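Local coordinates for putative lipoate-protein ligase A subunit 2 (PDB 3R07) that probably serves as the small second subunit of a putative two-part ligase, folded as a compact alpha-beta domain of the SufE/NifU type, at residues Asn11-Lys15 with Lys16-Arg20; Asn48-Glu51 with Asp52-Gly56. All blocks are in the same frame, centred on the assembly; numbering follows the deposited sequence.

Contact 1 (residues 11-15 with 16-20) is the turn end of the hairpin made by strands 5-13 and 18-26; contact 2 (48-51 with 52-56) is the last part of helix 46-54 and the two residues that leave it, later in the chain. They lie on opposite sides of the chain's centre, with their own centres about 19 Å apart and their nearest atoms about 7 Å apart, so they never touch. What joins them is the core: Ile19 of contact 1 and Leu50 of contact 2 both pack on Ile35 of strand 29-36 and on Phe84 of helix 83-88. Both also reach the second protein of the assembly, firmly through Arg20 and only weakly through Glu51.

Contact 1. Residues Asn11-Lys15 with Lys16-Arg20; sequences NWKAK and KGLIR
Asn11 and Arg20 run side by side, and Arg20 NH1 donates to Asn11 OD1 at 2.9 Å. The oxygen lies in the guanidinium plane, at its edge, whereas the N-H comes down from above the amide's carbonyl plane, and the two flat groups stand 81° apart. Leu18 CD2 lies over one face of that guanidinium, toward its rim, and Arg20 NE forms a salt bridge with an acidic side chain of the other protein chain. One step nearer the turn, Ile19 N donates to Trp12 O at 3.0 Å, while the return bond from Trp12 N is weak. Here strands 5-13 and 18-26 pair as an antiparallel beta hairpin. The side chains of Ile19 and Trp12 leave the face away from Asn11 and Arg20, and the indole, with CG anti to the backbone N (chi1 175°), bonds through NE1 to Asp83 of helix 83-88. In the turn itself, Lys16 NZ makes a weak hydrogen bond to a polar side chain of the other chain. Gly17 O takes two donors from opposite faces of its plane: Ala14 N at 3.0 Å and Lys13 NZ at 3.3 Å. Lys13 curls to get there, and its NZ also bonds Ala14 O, 3.2 Å away.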
loop_
_atom_site.group_PDB
_atom_site.type_symbol
_atom_site.label_atom_id
_atom_site.label_comp_id
_atom_site.label_asym_id
_atom_site.label_seq_id
_atom_site.Cartn_x
_atom_site.Cartn_y
_atom_site.Cartn_z
ATOM N N ASN B 11 -2.739 -11.795 16.095
ATOM C CA ASN B 11 -3.278 -10.746 15.215
ATOM C C ASN B 11 -4.019 -9.719 16.039
ATOM O O ASN B 11 -4.481 -10.015 17.129
ATOM C CB ASN B 11 -4.266 -11.318 14.205
ATOM C CG ASN B 11 -3.738 -12.532 13.501
ATOM O OD1 ASN B 11 -2.574 -12.591 13.092
ATOM N ND2 ASN B 11 -4.594 -13.524 13.354
ATOM N N TRP B 12 -4.140 -8.510 15.523
ATOM C CA TRP B 12 -4.958 -7.504 16.175
ATOM C C TRP B 12 -5.544 -6.499 15.191
ATOM O O TRP B 12 -4.790 -5.767 14.564
ATOM C CB TRP B 12 -4.170 -6.777 17.265
ATOM C CG TRP B 12 -4.965 -5.644 17.861
ATOM C CD1 TRP B 12 -4.667 -4.306 17.799
ATOM C CD2 TRP B 12 -6.213 -5.747 18.573
ATOM N NE1 TRP B 12 -5.642 -3.574 18.435
ATOM C CE2 TRP B 12 -6.604 -4.429 18.921
ATOM C CE3 TRP B 12 -7.038 -6.824 18.958
ATOM C CZ2 TRP B 12 -7.792 -4.157 19.648
ATOM C CZ3 TRP B 12 -8.212 -6.555 19.678
ATOM C CH2 TRP B 12 -8.579 -5.231 20.010
ATOM N N LYS B 13 -6.876 -6.477 15.054
ATOM C CA LYS B 13 -7.568 -5.448 14.268
ATOM C C LYS B 13 -7.493 -4.120 14.994
ATOM O O LYS B 13 -7.898 -4.015 16.148
ATOM C CB LYS B 13 -9.033 -5.806 14.002
ATOM C CG LYS B 13 -9.331 -6.588 12.688
ATOM C CD LYS B 13 -9.002 -5.789 11.401
ATOM C CE LYS B 13 -9.948 -4.594 11.168
ATOM N NZ LYS B 13 -9.243 -3.403 10.585
ATOM N N ALA B 14 -6.921 -3.123 14.334
ATOM C CA ALA B 14 -6.983 -1.747 14.805
ATOM C C ALA B 14 -8.105 -1.054 14.012
ATOM O O ALA B 14 -8.825 -1.728 13.253
ATOM C CB ALA B 14 -5.641 -1.054 14.605
ATOM N N LYS B 15 -8.258 0.267 14.166
ATOM C CA LYS B 15 -9.313 0.968 13.430
ATOM C C LYS B 15 -9.015 0.974 11.930
ATOM O O LYS B 15 -9.885 0.648 11.122
ATOM C CB LYS B 15 -9.597 2.378 13.976
ATOM C CG LYS B 15 -11.105 2.737 13.972
ATOM C CD LYS B 15 -11.362 4.257 14.075
ATOM C CE LYS B 15 -12.869 4.600 14.008
ATOM N NZ LYS B 15 -13.130 5.943 13.380
ATOM N N LYS B 16 -7.793 1.321 11.544
ATOM C CA LYS B 16 -7.359 0.918 10.206
ATOM C C LYS B 16 -6.095 0.030 10.223
ATOM O O LYS B 16 -4.999 0.481 10.568
ATOM C CB LYS B 16 -7.251 2.109 9.237
ATOM C CG LYS B 16 -7.293 1.694 7.734
ATOM C CD LYS B 16 -8.516 0.784 7.382
ATOM C CE LYS B 16 -8.344 0.051 6.034
ATOM N NZ LYS B 16 -8.473 0.970 4.844
ATOM N N GLY B 17 -6.265 -1.243 9.879
ATOM C CA GLY B 17 -5.125 -2.146 9.830
ATOM C C GLY B 17 -5.135 -3.363 10.736
ATOM O O GLY B 17 -6.086 -3.612 11.481
ATOM N N LEU B 18 -4.056 -4.128 10.647
ATOM C CA LEU B 18 -3.948 -5.400 11.316
ATOM C C LEU B 18 -2.495 -5.536 11.734
ATOM O O LEU B 18 -1.616 -5.572 10.894
ATOM C CB LEU B 18 -4.383 -6.529 10.369
ATOM C CG LEU B 18 -4.566 -7.959 10.906
ATOM C CD1 LEU B 18 -5.922 -8.197 11.596
ATOM C CD2 LEU B 18 -4.384 -8.994 9.803
ATOM N N ILE B 19 -2.237 -5.562 13.032
ATOM C CA ILE B 19 -0.889 -5.813 13.536
ATOM C C ILE B 19 -0.697 -7.300 13.853
ATOM O O ILE B 19 -1.485 -7.885 14.590
ATOM C CB ILE B 19 -0.583 -4.962 14.778
ATOM C CG1 ILE B 19 -1.151 -3.543 14.597
ATOM C CG2 ILE B 19 0.928 -4.974 15.059
ATOM C CD1 ILE B 19 -0.739 -2.542 15.647
ATOM N N ARG B 20 0.309 -7.926 13.244
ATOM C CA ARG B 20 0.676 -9.311 13.587
ATOM C C ARG B 20 1.954 -9.242 14.363
ATOM O O ARG B 20 2.874 -8.515 13.981
ATOM C CB ARG B 20 0.913 -10.178 12.371
ATOM C CG ARG B 20 -0.114 -10.094 11.286
ATOM C CD ARG B 20 0.120 -11.191 10.300
ATOM N NE ARG B 20 -0.791 -11.113 9.170
ATOM C CZ ARG B 20 -2.032 -11.594 9.147
ATOM N NH1 ARG B 20 -2.542 -12.188 10.215
ATOM N NH2 ARG B 20 -2.776 -11.477 8.052
#

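Contact 2. Residues Asn48-Glu51 with Asp52-Gly56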
loop_
_atom_site.group_PDB
_atom_site.type_symbol
_atom_site.label_atom_id
_atom_site.label_comp_id
_atom_site.label_asym_id
_atom_site.label_seq_id
_atom_site.Cartn_x
_atom_site.Cartn_y
_atom_site.Cartn_z
ATOM N N ASN B 48 11.849 -1.166 12.629
ATOM C CA ASN B 48 13.061 -1.840 13.103
ATOM C C ASN B 48 13.522 -1.351 14.470
ATOM O O ASN B 48 14.135 -2.100 15.214
ATOM C CB ASN B 48 14.197 -1.653 12.112
ATOM C CG ASN B 48 13.892 -2.238 10.772
ATOM O OD1 ASN B 48 14.084 -1.587 9.755
ATOM N ND2 ASN B 48 13.402 -3.475 10.756
ATOM N N ARG B 49 13.240 -0.082 14.768
ATOM C CA ARG B 49 13.593 0.514 16.045
ATOM C C ARG B 49 12.691 -0.099 17.119
ATOM O O ARG B 49 13.166 -0.431 18.201
ATOM C CB ARG B 49 13.462 2.058 16.017
ATOM C CG ARG B 49 14.629 2.842 16.698
ATOM C CD ARG B 49 14.329 4.351 17.046
ATOM N NE ARG B 49 13.571 5.082 16.020
ATOM C CZ ARG B 49 12.396 5.695 16.228
ATOM N NH1 ARG B 49 11.831 5.692 17.439
ATOM N NH2 ARG B 49 11.774 6.323 15.221
ATOM N N LEU B 50 11.410 -0.275 16.807
ATOM C CA LEU B 50 10.452 -0.803 17.764
ATOM C C LEU B 50 10.771 -2.253 18.128
ATOM O O LEU B 50 10.610 -2.657 19.273
ATOM C CB LEU B 50 9.025 -0.682 17.225
ATOM C CG LEU B 50 7.842 -1.068 18.125
ATOM C CD1 LEU B 50 7.914 -0.398 19.494
ATOM C CD2 LEU B 50 6.508 -0.767 17.451
ATOM N N GLU B 51 11.230 -3.036 17.162
ATOM C CA GLU B 51 11.641 -4.405 17.447
ATOM C C GLU B 51 12.941 -4.422 18.279
ATOM O O GLU B 51 13.084 -5.223 19.205
ATOM C CB GLU B 51 11.808 -5.215 16.149
ATOM C CG GLU B 51 10.517 -5.610 15.436
ATOM C CD GLU B 51 10.778 -6.195 14.044
ATOM O OE1 GLU B 51 11.862 -5.938 13.490
ATOM O OE2 GLU B 51 9.912 -6.910 13.492
ATOM N N ASP B 52 13.881 -3.542 17.940
ATOM C CA ASP B 52 15.175 -3.452 18.631
ATOM C C ASP B 52 15.029 -3.049 20.090
ATOM O O ASP B 52 15.811 -3.474 20.937
ATOM C CB ASP B 52 16.100 -2.462 17.918
ATOM C CG ASP B 52 16.646 -3.012 16.605
ATOM O OD1 ASP B 52 16.375 -4.207 16.311
ATOM O OD2 ASP B 52 17.340 -2.252 15.874
ATOM N N MET B 53 14.020 -2.232 20.365
ATOM C CA MET B 53 13.776 -1.712 21.696
ATOM C C MET B 53 13.184 -2.775 22.595
ATOM O O MET B 53 13.658 -2.972 23.705
ATOM C CB MET B 53 12.872 -0.481 21.629
ATOM C CG MET B 53 13.606 0.756 21.090
ATOM S SD MET B 53 12.512 2.159 20.789
ATOM C CE MET B 53 13.780 3.410 20.515
ATOM N N LEU B 54 12.171 -3.475 22.096
ATOM C CA LEU B 54 11.549 -4.578 22.817
ATOM C C LEU B 54 12.500 -5.771 23.068
ATOM O O LEU B 54 12.417 -6.418 24.113
ATOM C CB LEU B 54 10.263 -5.009 22.112
ATOM C CG LEU B 54 9.135 -3.972 22.151
ATOM C CD1 LEU B 54 8.219 -4.040 20.924
ATOM C CD2 LEU B 54 8.327 -4.108 23.413
ATOM N N ARG B 55 13.405 -6.036 22.126
ATOM C CA ARG B 55 14.437 -7.065 22.268
ATOM C C ARG B 55 15.730 -6.573 23.002
ATOM O O ARG B 55 16.434 -5.673 22.510
ATOM C CB ARG B 55 14.782 -7.605 20.875
ATOM C CG ARG B 55 15.587 -8.909 20.874
ATOM C CD ARG B 55 15.942 -9.455 19.470
ATOM N NE ARG B 55 16.438 -8.401 18.603
ATOM C CZ ARG B 55 15.784 -7.912 17.552
ATOM N NH1 ARG B 55 14.614 -8.416 17.203
ATOM N NH2 ARG B 55 16.312 -6.921 16.845
ATOM N N GLY B 56 16.052 -7.102 24.186
ATOM C CA GLY B 56 15.174 -7.882 25.022
ATOM C C GLY B 56 14.969 -7.125 26.316
ATOM O O GLY B 56 15.886 -6.975 27.114
#
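Arg49 O accepts the Met53 amide N at 2.9 Å, and Met53 lays its side chain back past the same carbonyl. CG of Met53 stands anti to its own carbonyl carbon (chi1 -73°), and the chain runs on extended until CE meets Arg49 CD at 3.6 Å, near the plane of the guanidinium at its edge. The two long side chains therefore lie alongside each other, pointing the same way, with helix 62-70 and the loop after it against them. One residue further on, Leu50 and Leu54 repeat this on the buried face: their CD1 methyls touch at 3.9 Å, Leu50 packing on Phe69 and Leu54 on Ile33. The bond from Leu54 N to Leu50 O is weak. Glu51 O takes Arg55 N at 3.0 Å and also lies over one face of the Arg55 guanidinium, toward its rim. That group is held by two acids: its NH2 forms a salt bridge with Asp52 OD1 at 2.8 Å, and its NH1 one with Asp32. Buried Glu51 accepts a hydrogen bond from Ile35 N through OE2. Here the last two turns or so of an amphipathic alpha helix pack their apolar side between strand 29-36 and two neighbouring helices.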